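Long-range contacts in DNA polymerase III, beta chain (Streptococcus pneumoniae, PDB 2AWA), which probably tethers DNA polymerases and other proteins to DNA for processive replication, as a ring-shaped head-to-tail homodimer that encircles the duplex: residues B[85-90]-B[108-113]; B[56-61]-B[133-138]; B[16-21]-B[104-109]; B[21-26]-B[68-73]; B[145-150]-B[236-241]. All blocks are in the same frame, centred on the assembly; numbering follows the deposited sequence.

Contact 1 (B[85-90]-B[108-113])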
# COMPACT_ATOMS: atom_id res chain seq x y z
N GLY B 85 15.87 -32.51 14.61
CA GLY B 85 14.45 -32.77 14.72
C GLY B 85 13.61 -32.03 13.73
O GLY B 85 14.13 -31.32 12.87
N SER B 86 12.30 -32.18 13.86
CA SER B 86 11.34 -31.59 12.93
C SER B 86 10.14 -30.98 13.65
O SER B 86 9.70 -31.49 14.68
CB SER B 86 10.85 -32.68 12.00
OG SER B 86 9.99 -32.13 11.02
N ILE B 87 9.60 -29.89 13.09
CA ILE B 87 8.43 -29.24 13.68
C ILE B 87 7.66 -28.42 12.64
O ILE B 87 8.21 -28.02 11.62
CB ILE B 87 8.86 -28.33 14.91
CG1 ILE B 87 7.70 -28.04 15.87
CG2 ILE B 87 9.50 -27.03 14.43
CD1 ILE B 87 7.29 -29.24 16.67
N LEU B 88 6.38 -28.17 12.93
CA LEU B 88 5.55 -27.28 12.14
C LEU B 88 5.15 -26.05 12.94
O LEU B 88 4.78 -26.16 14.10
CB LEU B 88 4.27 -28.00 11.75
CG LEU B 88 4.49 -29.26 10.94
CD1 LEU B 88 3.15 -29.81 10.48
CD2 LEU B 88 5.41 -28.97 9.77
N LEU B 89 5.20 -24.88 12.30
CA LEU B 89 4.68 -23.65 12.90
C LEU B 89 3.78 -22.92 11.91
O LEU B 89 4.00 -22.99 10.71
CB LEU B 89 5.83 -22.76 13.31
CG LEU B 89 6.75 -23.30 14.40
CD1 LEU B 89 8.14 -22.70 14.32
CD2 LEU B 89 6.12 -23.04 15.76
N GLU B 90 2.76 -22.24 12.41
CA GLU B 90 1.95 -21.41 11.53
C GLU B 90 2.83 -20.31 10.99
O GLU B 90 3.40 -19.52 11.75
CB GLU B 90 0.74 -20.86 12.24
CG GLU B 90 -0.27 -21.94 12.62
CD GLU B 90 -1.06 -22.50 11.43
OE1 GLU B 90 -1.01 -21.90 10.33
OE2 GLU B 90 -1.74 -23.54 11.62
N PHE B 108 16.65 -21.19 19.09
CA PHE B 108 15.46 -21.92 18.70
C PHE B 108 15.52 -23.27 19.41
O PHE B 108 16.27 -24.14 18.99
CB PHE B 108 15.48 -22.11 17.18
CG PHE B 108 14.20 -22.65 16.59
CD1 PHE B 108 13.77 -23.95 16.88
CD2 PHE B 108 13.45 -21.88 15.71
CE1 PHE B 108 12.62 -24.45 16.33
CE2 PHE B 108 12.27 -22.38 15.15
CZ PHE B 108 11.86 -23.67 15.45
N LYS B 109 14.74 -23.43 20.49
CA LYS B 109 14.77 -24.69 21.28
C LYS B 109 13.40 -25.33 21.40
O LYS B 109 12.49 -24.74 21.97
CB LYS B 109 15.32 -24.45 22.69
CG LYS B 109 15.46 -25.75 23.50
CD LYS B 109 16.11 -25.55 24.87
CE LYS B 109 16.06 -26.85 25.68
NZ LYS B 109 16.37 -26.68 27.13
N GLU B 110 13.27 -26.55 20.89
CA GLU B 110 12.07 -27.34 21.09
C GLU B 110 12.02 -27.88 22.52
O GLU B 110 13.05 -28.21 23.10
CB GLU B 110 11.98 -28.53 20.10
CG GLU B 110 10.72 -29.39 20.26
CD GLU B 110 10.58 -30.49 19.22
OE1 GLU B 110 11.47 -30.66 18.36
OE2 GLU B 110 9.56 -31.20 19.29
N ILE B 111 10.81 -27.97 23.05
CA ILE B 111 10.55 -28.55 24.35
C ILE B 111 9.29 -29.43 24.33
O ILE B 111 8.71 -29.69 23.27
CB ILE B 111 10.42 -27.43 25.43
CG1 ILE B 111 9.16 -26.59 25.19
CG2 ILE B 111 11.67 -26.56 25.44
CD1 ILE B 111 8.67 -25.87 26.44
N GLU B 112 8.90 -29.90 25.52
CA GLU B 112 7.66 -30.65 25.75
C GLU B 112 6.47 -30.20 24.90
O GLU B 112 6.09 -29.03 24.88
CB GLU B 112 7.26 -30.61 27.25
CG GLU B 112 7.45 -29.25 27.96
CD GLU B 112 8.77 -29.14 28.73
N GLN B 113 5.90 -31.17 24.19
CA GLN B 113 4.62 -31.03 23.49
C GLN B 113 4.65 -30.05 22.32
O GLN B 113 3.82 -29.14 22.25
CB GLN B 113 3.50 -30.70 24.50
CG GLN B 113 3.21 -31.85 25.47
CD GLN B 113 2.37 -31.43 26.66
OE1 GLN B 113 1.66 -30.42 26.61
NE2 GLN B 113 2.45 -32.21 27.74
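Ile87 and Leu89 on strand 85-90 meet Phe108 and Glu110 on strand 105-111 where two sheets of the N-terminal domain pack against each other. The two strand segments run at 90°, their axes 9.5 Å apart; the contact is made mainly by side chains, and no hydrogen bond crosses it. Leu89 and Phe108 reach toward each other tip to tip, with Leu89 CD1 4.0 Å from Phe108 CZ. Ile87 uses both branches. Its CG2 comes in near the plane of the Phe108 ring, at the edge, 4.2 Å from CZ. Its CG1 is anti to the backbone N (chi1 -159°), and the CD1 methyl beyond it sits 4.0 Å from Glu110 OE2. Glu110 is extended from CB onward and crosses Ile87 obliquely; the methyl packs beside a carboxylate whose other oxygen, OE1, is hydrogen-bonded to Ile14 N. The glutamate thus borders an otherwise apolar interface with its charged end already engaged. Around this patch, Leu89 also packs on Ile48 of strand 45-50, the neighbour of 85-90 in its sheet. Phe94 of helix 91-100 touches both Leu89 and Phe108, and strand 115-120 adds Ile116 and Leu118 against Phe108.

Contact 2 (B[56-61]-B[133-138]); sequences TLIGSN and EQYPRI
The Tyr135 ring, which meets Ile58 and Ser60 across the contact, has Pro136 CD over one face, 3.4 Å above its plane and offset toward the rim. Ile58 CG2 approaches the ring obliquely, 4.0 Å from Tyr135 CE1, and the two side chains cross at a slant. The same methyl also packs on Ile138: Ile58 CG2 lies 3.8 Å from Ile138 CD1 as the two isoleucines slide past each other in opposite directions. CG2 stands anti to the backbone N of Ile58, on the side facing both partners. Two residues further along the strand, Ser60 OG and Tyr135 OH form a 2.7 Å hydrogen bond. Ser60 has OG between its backbone N and carbonyl carbon (chi1 59°), facing the phenol. Segment 133-138 belongs to the loop between strands 123-128 and 147-150, and Tyr135 packs further on Leu43, Thr45 and Lys47. Chemically, the contact pairs two buried hydroxyls beside a small aliphatic cluster. Each gives the other a polar partner, with either able to donate; this bond holds the phenol end at the sheet, while carbon packs beside the ring.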
# COMPACT_ATOMS: atom_id res chain seq x y z
N THR B 56 16.34 -27.00 6.91
CA THR B 56 15.56 -26.96 5.68
C THR B 56 14.18 -26.41 6.00
O THR B 56 13.51 -26.89 6.90
CB THR B 56 15.40 -28.35 5.05
OG1 THR B 56 16.67 -29.00 4.96
CG2 THR B 56 14.80 -28.24 3.64
N LEU B 57 13.78 -25.40 5.25
CA LEU B 57 12.45 -24.80 5.38
C LEU B 57 11.57 -25.25 4.24
O LEU B 57 11.86 -24.95 3.08
CB LEU B 57 12.55 -23.28 5.38
CG LEU B 57 13.40 -22.73 6.51
CD1 LEU B 57 13.63 -21.25 6.31
CD2 LEU B 57 12.75 -23.01 7.86
N ILE B 58 10.50 -25.97 4.56
CA ILE B 58 9.56 -26.45 3.55
C ILE B 58 8.19 -25.77 3.62
O ILE B 58 7.59 -25.64 4.69
CB ILE B 58 9.42 -27.98 3.58
CG1 ILE B 58 10.79 -28.61 3.31
CG2 ILE B 58 8.41 -28.44 2.55
CD1 ILE B 58 10.81 -30.14 3.34
N GLY B 59 7.73 -25.32 2.46
CA GLY B 59 6.41 -24.72 2.30
C GLY B 59 5.74 -25.14 0.99
O GLY B 59 6.42 -25.41 -0.02
N SER B 60 4.42 -25.19 1.01
CA SER B 60 3.66 -25.59 -0.16
C SER B 60 2.21 -25.18 -0.04
O SER B 60 1.69 -24.93 1.04
CB SER B 60 3.74 -27.10 -0.36
OG SER B 60 3.24 -27.78 0.77
N ASN B 61 1.56 -25.11 -1.19
CA ASN B 61 0.16 -24.77 -1.23
C ASN B 61 -0.61 -25.68 -2.17
O ASN B 61 -1.76 -25.40 -2.49
CB ASN B 61 0.01 -23.30 -1.63
CG ASN B 61 0.49 -23.01 -3.05
OD1 ASN B 61 0.77 -23.92 -3.82
ND2 ASN B 61 0.57 -21.73 -3.39
N GLU B 133 4.75 -35.06 11.16
CA GLU B 133 4.48 -36.32 10.47
C GLU B 133 3.24 -36.17 9.57
O GLU B 133 3.15 -36.79 8.53
CB GLU B 133 4.31 -37.45 11.49
CG GLU B 133 4.69 -38.85 10.98
CD GLU B 133 4.72 -39.89 12.11
OE1 GLU B 133 4.43 -39.54 13.28
OE2 GLU B 133 5.05 -41.06 11.83
N GLN B 134 2.31 -35.31 9.98
CA GLN B 134 1.10 -35.08 9.19
C GLN B 134 1.33 -34.22 7.95
O GLN B 134 0.46 -34.16 7.09
CB GLN B 134 0.03 -34.42 10.06
CG GLN B 134 0.32 -32.98 10.44
CD GLN B 134 -0.34 -32.58 11.76
OE1 GLN B 134 -1.55 -32.67 11.91
NE2 GLN B 134 0.46 -32.15 12.71
N TYR B 135 2.48 -33.54 7.87
CA TYR B 135 2.78 -32.69 6.73
C TYR B 135 3.03 -33.58 5.52
O TYR B 135 3.76 -34.54 5.62
CB TYR B 135 4.00 -31.80 6.98
CG TYR B 135 4.12 -30.65 5.98
CD1 TYR B 135 4.78 -30.82 4.76
CD2 TYR B 135 3.52 -29.41 6.24
CE1 TYR B 135 4.86 -29.78 3.83
CE2 TYR B 135 3.60 -28.36 5.30
CZ TYR B 135 4.27 -28.56 4.10
OH TYR B 135 4.36 -27.54 3.18
N PRO B 136 2.42 -33.25 4.38
CA PRO B 136 2.56 -34.10 3.21
C PRO B 136 3.95 -34.07 2.61
O PRO B 136 4.43 -33.01 2.27
CB PRO B 136 1.57 -33.48 2.23
CG PRO B 136 1.47 -32.09 2.63
CD PRO B 136 1.55 -32.10 4.10
N ARG B 137 4.57 -35.24 2.46
CA ARG B 137 5.84 -35.37 1.75
C ARG B 137 5.70 -34.91 0.30
O ARG B 137 4.65 -35.09 -0.31
CB ARG B 137 6.29 -36.83 1.76
N ILE B 138 6.76 -34.31 -0.25
CA ILE B 138 6.74 -33.81 -1.64
C ILE B 138 7.19 -34.91 -2.60
O ILE B 138 8.20 -35.57 -2.35
CB ILE B 138 7.67 -32.57 -1.81
CG1 ILE B 138 7.30 -31.46 -0.82
CG2 ILE B 138 7.58 -32.03 -3.24
CD1 ILE B 138 8.34 -30.36 -0.71

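Contact 3 (B[16-21]-B[104-109]); sequences FSINKN and VTLDFK
Phe16, Leu106 and Phe108 are the residues with the most surface buried where strand 15-19 pairs antiparallel with strand 105-111. Phe16 and Phe108 are a hydrogen-bonded pair of the sheet, and their rings form an offset stack with centroids 4.5 Å apart and planes inclined by 18°. Phe16 CG sits between its backbone N and carbonyl carbon (chi1 66°), which swings the ring over its neighbour. The overlap is lopsided: Phe108 CB lies over the Phe16 face in a CH-pi contact, 3.6 Å from the centroid of that ring, while Phe16 CE2 stands above the rim of Phe108, 3.3 Å from Phe108 CG. Leu106, opposite Ile18, lies side by side with it, pointing the same way, and Leu106 CG is 4.0 Å from Ile18 CG2. Its CD2 methyl touches Lys20 CB at 4.0 Å, the two side chains crossing at about a right angle; Lys20 NZ goes on to Leu101 O. Four backbone bonds join the strands, and a fifth, from Lys20 N to Val104 O at 2.6 Å, continues the pairing into the first turn of helix 20-31, for which Asn19 is the N-cap through OD1 and Leu22 N. Chemically, one sheet face (Phe16, Ile18, Leu106, Phe108) is wholly apolar, whereas Ser17 and Asp107 put hydroxyl and carboxylate on the other, where Asp107 OD2 is hydrogen-bonded to His15 NE2.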
# COMPACT_ATOMS: atom_id res chain seq x y z
N PHE B 16 18.81 -25.20 17.83
CA PHE B 16 19.84 -24.51 17.06
C PHE B 16 19.78 -23.01 17.33
O PHE B 16 18.80 -22.51 17.92
CB PHE B 16 19.67 -24.76 15.57
CG PHE B 16 18.42 -24.17 14.99
CD1 PHE B 16 18.42 -22.88 14.49
CD2 PHE B 16 17.25 -24.90 14.96
CE1 PHE B 16 17.28 -22.34 13.96
CE2 PHE B 16 16.08 -24.35 14.43
CZ PHE B 16 16.11 -23.07 13.93
N SER B 17 20.82 -22.32 16.87
CA SER B 17 20.84 -20.85 16.91
C SER B 17 21.33 -20.33 15.56
O SER B 17 22.03 -21.05 14.83
CB SER B 17 21.72 -20.33 18.04
OG SER B 17 23.05 -20.75 17.82
N ILE B 18 20.96 -19.08 15.25
CA ILE B 18 21.09 -18.54 13.91
C ILE B 18 20.99 -17.03 13.90
O ILE B 18 20.41 -16.45 14.82
CB ILE B 18 19.94 -19.09 13.02
CG1 ILE B 18 20.21 -18.82 11.54
CG2 ILE B 18 18.59 -18.48 13.44
CD1 ILE B 18 19.45 -19.73 10.63
N ASN B 19 21.51 -16.42 12.85
CA ASN B 19 21.42 -14.97 12.65
C ASN B 19 19.96 -14.60 12.27
O ASN B 19 19.42 -15.13 11.32
CB ASN B 19 22.48 -14.56 11.59
CG ASN B 19 22.26 -13.17 11.02
OD1 ASN B 19 21.49 -12.99 10.07
ND2 ASN B 19 22.99 -12.19 11.54
N LYS B 20 19.33 -13.73 13.05
CA LYS B 20 17.91 -13.42 12.83
C LYS B 20 17.58 -13.02 11.39
O LYS B 20 16.62 -13.53 10.82
CB LYS B 20 17.40 -12.34 13.79
CG LYS B 20 15.89 -11.96 13.58
CD LYS B 20 15.47 -10.72 14.36
CE LYS B 20 15.88 -9.45 13.64
NZ LYS B 20 15.82 -8.26 14.53
N ASN B 21 18.38 -12.14 10.80
CA ASN B 21 18.08 -11.68 9.43
C ASN B 21 18.21 -12.73 8.32
O ASN B 21 17.35 -12.81 7.46
CB ASN B 21 18.88 -10.44 9.08
CG ASN B 21 18.45 -9.24 9.89
OD1 ASN B 21 17.37 -9.24 10.51
ND2 ASN B 21 19.29 -8.20 9.89
N VAL B 104 20.48 -9.71 17.05
CA VAL B 104 21.03 -10.17 15.76
C VAL B 104 20.97 -11.69 15.56
O VAL B 104 20.86 -12.17 14.43
CB VAL B 104 22.51 -9.67 15.62
CG1 VAL B 104 23.29 -10.46 14.56
CG2 VAL B 104 22.54 -8.19 15.27
N THR B 105 21.10 -12.45 16.65
CA THR B 105 20.97 -13.90 16.60
C THR B 105 19.82 -14.33 17.48
O THR B 105 19.31 -13.54 18.30
CB THR B 105 22.24 -14.64 17.11
OG1 THR B 105 22.45 -14.38 18.51
CG2 THR B 105 23.49 -14.22 16.32
N LEU B 106 19.41 -15.58 17.34
CA LEU B 106 18.36 -16.10 18.19
C LEU B 106 18.49 -17.58 18.46
O LEU B 106 19.05 -18.32 17.66
CB LEU B 106 17.00 -15.80 17.56
CG LEU B 106 16.55 -16.61 16.35
CD1 LEU B 106 15.62 -17.74 16.75
CD2 LEU B 106 15.85 -15.69 15.39
N ASP B 107 17.95 -17.98 19.60
CA ASP B 107 17.94 -19.37 20.01
C ASP B 107 16.61 -20.01 19.69
O ASP B 107 15.58 -19.44 19.98
CB ASP B 107 18.23 -19.50 21.50
CG ASP B 107 18.83 -20.84 21.85
OD1 ASP B 107 20.07 -20.98 21.70
OD2 ASP B 107 18.07 -21.75 22.25
N PHE B 108 16.65 -21.19 19.09
CA PHE B 108 15.46 -21.92 18.70
C PHE B 108 15.52 -23.27 19.41
O PHE B 108 16.27 -24.14 18.99
CB PHE B 108 15.48 -22.11 17.18
CG PHE B 108 14.20 -22.65 16.59
CD1 PHE B 108 13.77 -23.95 16.88
CD2 PHE B 108 13.45 -21.88 15.71
CE1 PHE B 108 12.62 -24.45 16.33
CE2 PHE B 108 12.27 -22.38 15.15
CZ PHE B 108 11.86 -23.67 15.45
N LYS B 109 14.74 -23.43 20.49
CA LYS B 109 14.77 -24.69 21.28
C LYS B 109 13.40 -25.33 21.40
O LYS B 109 12.49 -24.74 21.97
CB LYS B 109 15.32 -24.45 22.69
CG LYS B 109 15.46 -25.75 23.50
CD LYS B 109 16.11 -25.55 24.87
CE LYS B 109 16.06 -26.85 25.68
NZ LYS B 109 16.37 -26.68 27.13

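Contact 4 (B[21-26]-B[68-73]); sequences NLFLQA and NFISQK
Ile70 points from strand 64-71 at helix 20-31 and meets three of its residues. Leu22 and Ile70 slide past each other in opposite directions, bringing Leu22 CD2 to 3.7 Å from Ile70 CG2. Phe23 crosses Ile70 at about a right angle, and Ile70 CD1 comes to the edge of the phenyl ring, near its plane, 4.0 Å from Phe23 CD1. One helical turn on from Leu22, Ala26 points toward the strand, its CB 3.7 Å from Ile70 CD1. Ile70 CG1 is anti to the carbonyl carbon (chi1 -52°), leaving CG2 anti to the backbone N; one branch serves Phe23 and Ala26 while the other serves Leu22. The helix and strand segments run nearly antiparallel, with axes 9.7 Å apart, and Ala26 and Asn68 have the nearest alpha carbons. There the small alanine leaves the Asn68 amide close to the helix backbone: Asn68 ND2 donates to Ala26 O at 3.2 Å, with the oxygen near the amide plane. The donor meets that oxygen from the flank, at a C=O...N angle of 103°, not end-on. Thr30 OG1 is a further hydrogen-bond partner of Ala26 O. Leu57 of the adjacent strand also packs on Ala26. The chemistry is therefore a helix-on-sheet packing of apolar carbon with one polar link at its end, where one N-H of the buried Asn68 amide is taken up by a main-chain carbonyl, linking helix and strand by a directional bond.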
# COMPACT_ATOMS: atom_id res chain seq x y z
N ASN B 21 18.38 -12.14 10.80
CA ASN B 21 18.08 -11.68 9.43
C ASN B 21 18.21 -12.73 8.32
O ASN B 21 17.35 -12.81 7.46
CB ASN B 21 18.88 -10.44 9.08
CG ASN B 21 18.45 -9.24 9.89
OD1 ASN B 21 17.37 -9.24 10.51
ND2 ASN B 21 19.29 -8.20 9.89
N LEU B 22 19.26 -13.54 8.33
CA LEU B 22 19.38 -14.56 7.30
C LEU B 22 18.27 -15.59 7.45
O LEU B 22 17.73 -16.08 6.44
CB LEU B 22 20.75 -15.24 7.31
CG LEU B 22 20.99 -16.08 6.04
CD1 LEU B 22 22.40 -15.88 5.50
CD2 LEU B 22 20.71 -17.55 6.29
N PHE B 23 17.90 -15.90 8.70
CA PHE B 23 16.79 -16.80 9.00
C PHE B 23 15.53 -16.19 8.43
O PHE B 23 14.83 -16.83 7.65
CB PHE B 23 16.66 -17.01 10.51
CG PHE B 23 15.69 -18.11 10.92
CD1 PHE B 23 15.64 -19.32 10.25
CD2 PHE B 23 14.91 -17.96 12.06
CE1 PHE B 23 14.77 -20.31 10.66
CE2 PHE B 23 14.05 -18.96 12.47
CZ PHE B 23 13.98 -20.14 11.76
N LEU B 24 15.26 -14.94 8.80
CA LEU B 24 14.04 -14.25 8.38
C LEU B 24 13.90 -14.19 6.86
O LEU B 24 12.79 -14.25 6.34
CB LEU B 24 13.99 -12.84 8.96
CG LEU B 24 12.65 -12.10 8.83
CD1 LEU B 24 11.52 -12.85 9.55
CD2 LEU B 24 12.78 -10.71 9.40
N GLN B 25 15.02 -14.06 6.17
CA GLN B 25 14.99 -13.99 4.72
C GLN B 25 14.55 -15.32 4.15
O GLN B 25 13.63 -15.39 3.37
CB GLN B 25 16.34 -13.59 4.14
CG GLN B 25 16.26 -13.27 2.66
CD GLN B 25 17.59 -13.24 1.98
OE1 GLN B 25 18.62 -13.01 2.61
NE2 GLN B 25 17.58 -13.48 0.67
N ALA B 26 15.21 -16.39 4.57
CA ALA B 26 14.82 -17.74 4.19
C ALA B 26 13.35 -18.04 4.49
O ALA B 26 12.68 -18.63 3.65
CB ALA B 26 15.71 -18.75 4.87
N ASN B 68 13.75 -24.42 1.01
CA ASN B 68 14.86 -23.50 1.21
C ASN B 68 15.78 -24.00 2.33
O ASN B 68 15.40 -24.02 3.50
CB ASN B 68 14.30 -22.14 1.55
CG ASN B 68 15.27 -21.04 1.34
OD1 ASN B 68 16.39 -21.23 0.86
ND2 ASN B 68 14.85 -19.85 1.71
N PHE B 69 16.98 -24.36 1.96
CA PHE B 69 17.96 -24.93 2.86
C PHE B 69 18.99 -23.88 3.32
O PHE B 69 19.55 -23.15 2.51
CB PHE B 69 18.64 -26.08 2.11
CG PHE B 69 19.83 -26.65 2.77
CD1 PHE B 69 19.69 -27.49 3.86
CD2 PHE B 69 21.10 -26.41 2.26
CE1 PHE B 69 20.82 -28.08 4.46
CE2 PHE B 69 22.22 -27.00 2.85
CZ PHE B 69 22.07 -27.83 3.95
N ILE B 70 19.22 -23.80 4.63
CA ILE B 70 20.32 -23.01 5.20
C ILE B 70 21.35 -23.98 5.74
O ILE B 70 21.07 -24.68 6.70
CB ILE B 70 19.84 -22.13 6.39
CG1 ILE B 70 18.63 -21.30 6.00
CG2 ILE B 70 20.97 -21.22 6.87
CD1 ILE B 70 17.88 -20.72 7.18
N SER B 71 22.53 -24.04 5.15
CA SER B 71 23.57 -24.97 5.64
C SER B 71 24.32 -24.42 6.86
O SER B 71 24.58 -23.21 6.97
CB SER B 71 24.58 -25.29 4.55
OG SER B 71 25.70 -24.44 4.65
N GLN B 72 24.67 -25.33 7.77
CA GLN B 72 25.51 -25.04 8.94
C GLN B 72 26.77 -24.28 8.53
O GLN B 72 27.12 -23.28 9.16
CB GLN B 72 25.89 -26.36 9.65
CG GLN B 72 26.96 -26.29 10.76
CD GLN B 72 27.61 -27.65 11.02
N LYS B 73 27.42 -24.73 7.45
CA LYS B 73 28.71 -24.18 7.01
C LYS B 73 28.62 -22.79 6.36
O LYS B 73 29.65 -22.18 6.08
CB LYS B 73 29.42 -25.17 6.06
CG LYS B 73 29.79 -26.51 6.70
CD LYS B 73 30.37 -27.50 5.68

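Contact 5 (B[145-150]-B[236-241])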
# COMPACT_ATOMS: atom_id res chain seq x y z
N THR B 145 18.82 -35.44 -16.41
CA THR B 145 19.76 -34.45 -16.92
C THR B 145 19.10 -33.06 -16.81
O THR B 145 18.02 -32.83 -17.37
CB THR B 145 20.14 -34.71 -18.39
OG1 THR B 145 21.01 -35.87 -18.47
CG2 THR B 145 20.84 -33.48 -19.02
N PRO B 146 19.75 -32.14 -16.08
CA PRO B 146 19.18 -30.82 -15.88
C PRO B 146 19.30 -29.96 -17.13
O PRO B 146 20.15 -30.21 -17.98
CB PRO B 146 20.03 -30.24 -14.76
CG PRO B 146 21.34 -30.90 -14.89
CD PRO B 146 21.06 -32.28 -15.41
N LEU B 147 18.42 -28.98 -17.24
CA LEU B 147 18.54 -27.93 -18.23
C LEU B 147 19.01 -26.72 -17.45
O LEU B 147 18.43 -26.42 -16.41
CB LEU B 147 17.19 -27.64 -18.90
CG LEU B 147 16.96 -26.29 -19.60
CD1 LEU B 147 17.76 -26.13 -20.87
CD2 LEU B 147 15.52 -26.13 -19.93
N ILE B 148 20.03 -26.03 -17.93
CA ILE B 148 20.56 -24.88 -17.21
C ILE B 148 20.26 -23.60 -17.98
O ILE B 148 20.68 -23.45 -19.12
CB ILE B 148 22.06 -25.01 -16.93
CG1 ILE B 148 22.33 -26.34 -16.22
CG2 ILE B 148 22.55 -23.85 -16.06
CD1 ILE B 148 23.75 -26.50 -15.71
N LEU B 149 19.54 -22.69 -17.35
CA LEU B 149 19.25 -21.40 -17.95
C LEU B 149 19.68 -20.30 -17.00
O LEU B 149 19.50 -20.39 -15.77
CB LEU B 149 17.76 -21.24 -18.28
CG LEU B 149 17.14 -22.31 -19.18
CD1 LEU B 149 15.63 -22.16 -19.31
CD2 LEU B 149 17.81 -22.31 -20.55
N GLU B 150 20.25 -19.26 -17.60
CA GLU B 150 20.51 -18.02 -16.91
C GLU B 150 19.14 -17.53 -16.38
O GLU B 150 18.15 -17.53 -17.11
CB GLU B 150 21.20 -17.04 -17.88
CG GLU B 150 21.87 -15.82 -17.24
N ILE B 236 16.89 -27.02 -14.21
CA ILE B 236 15.49 -27.39 -14.42
C ILE B 236 15.36 -28.88 -14.69
O ILE B 236 16.11 -29.45 -15.49
CB ILE B 236 14.84 -26.58 -15.56
CG1 ILE B 236 15.19 -25.09 -15.40
CG2 ILE B 236 13.30 -26.73 -15.55
CD1 ILE B 236 14.40 -24.15 -16.32
N PHE B 237 14.44 -29.53 -13.99
CA PHE B 237 14.21 -30.97 -14.22
C PHE B 237 12.76 -31.16 -14.58
O PHE B 237 11.89 -30.50 -14.02
CB PHE B 237 14.58 -31.81 -12.99
CG PHE B 237 16.02 -31.70 -12.59
CD1 PHE B 237 16.49 -30.56 -11.98
CD2 PHE B 237 16.92 -32.75 -12.84
CE1 PHE B 237 17.80 -30.41 -11.62
CE2 PHE B 237 18.24 -32.63 -12.48
CZ PHE B 237 18.70 -31.47 -11.86
N PHE B 238 12.49 -32.07 -15.53
CA PHE B 238 11.15 -32.28 -16.08
C PHE B 238 10.58 -33.64 -15.67
O PHE B 238 11.26 -34.64 -15.74
CB PHE B 238 11.20 -32.19 -17.60
CG PHE B 238 11.48 -30.80 -18.11
CD1 PHE B 238 10.47 -29.86 -18.20
CD2 PHE B 238 12.76 -30.42 -18.47
CE1 PHE B 238 10.73 -28.56 -18.64
CE2 PHE B 238 13.03 -29.16 -18.92
CZ PHE B 238 12.02 -28.22 -19.01
N ALA B 239 9.33 -33.64 -15.23
CA ALA B 239 8.50 -34.85 -15.23
C ALA B 239 7.21 -34.53 -15.99
O ALA B 239 7.01 -33.39 -16.45
CB ALA B 239 8.20 -35.32 -13.81
N ASN B 240 6.34 -35.53 -16.12
CA ASN B 240 5.07 -35.36 -16.84
C ASN B 240 4.11 -34.50 -16.05
O ASN B 240 3.41 -33.66 -16.59
CB ASN B 240 4.43 -36.72 -17.15
N ASN B 241 4.11 -34.70 -14.74
CA ASN B 241 3.17 -34.06 -13.83
C ASN B 241 3.68 -32.71 -13.32
O ASN B 241 2.90 -31.85 -12.94
CB ASN B 241 2.87 -35.00 -12.63
CG ASN B 241 4.13 -35.70 -12.08
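Pro146 packs beside Phe237, the two side chains pointing the same way. Pro146 CB is 3.4 Å from Phe237 CZ, and Pro146 CA stands over one face of the phenyl, offset toward its rim. That alpha carbon also makes a C-H...O contact, with Pro146 CA 3.4 Å from Ile236 O. The proline leads directly into the pairing of strands 147-150 and 233-238, where Leu147 and Ile236 form an antiparallel hydrogen-bonded pair. Leu147 N donates to Ile236 O at 2.9 Å, in the carbonyl plane on a lone pair and fairly straight (164° at the hydrogen), and Ile236 N returns a bond to Leu147 O at 2.8 Å. The side chains of this pair share one face of the sheet. Leu147 has CG anti to its backbone N (chi1 159°), and its CD2 methyl reaches the edge of the Phe238 ring, 4.0 Å from CE2 and near the ring plane. Further along, Leu149 CD1 meets Ile236 CD1 at 3.8 Å, with these side chains oblique to each other. Strand 147-150 is the outermost strand of its sheet within this chain, with 233-238 between it and 242-246. Leu154 of helix 151-161 packs on both Leu149 and Ile236, Ile243 and Phe245 back Ile236 from the next strand, and Phe211 stacks on Phe238.

Contacts 1 to 4 all lie in the N-terminal domain, and contact 5 in the central domain, 22 to 35 Å from them between centres. Contacts 3 and 4 are closest, about 10 Å apart, sharing helix 20-31; Ile18 and Ile70 touch between them. Contacts 1 and 3 share strand 105-111, contacts 1 and 2 meet at Leu88 and Tyr135, and contacts 2 and 4 lie on adjacent strands 54-60 and 64-71. Along the chain, contact 4 nests inside contact 3 and contact 1 inside contact 2; contact 5 follows in series. Contacts 1, 2, 4 and 5 reach the same eight-stranded sheet, so one continuous sheet joins the two domains, consistent with a rigid subunit wall in the ring.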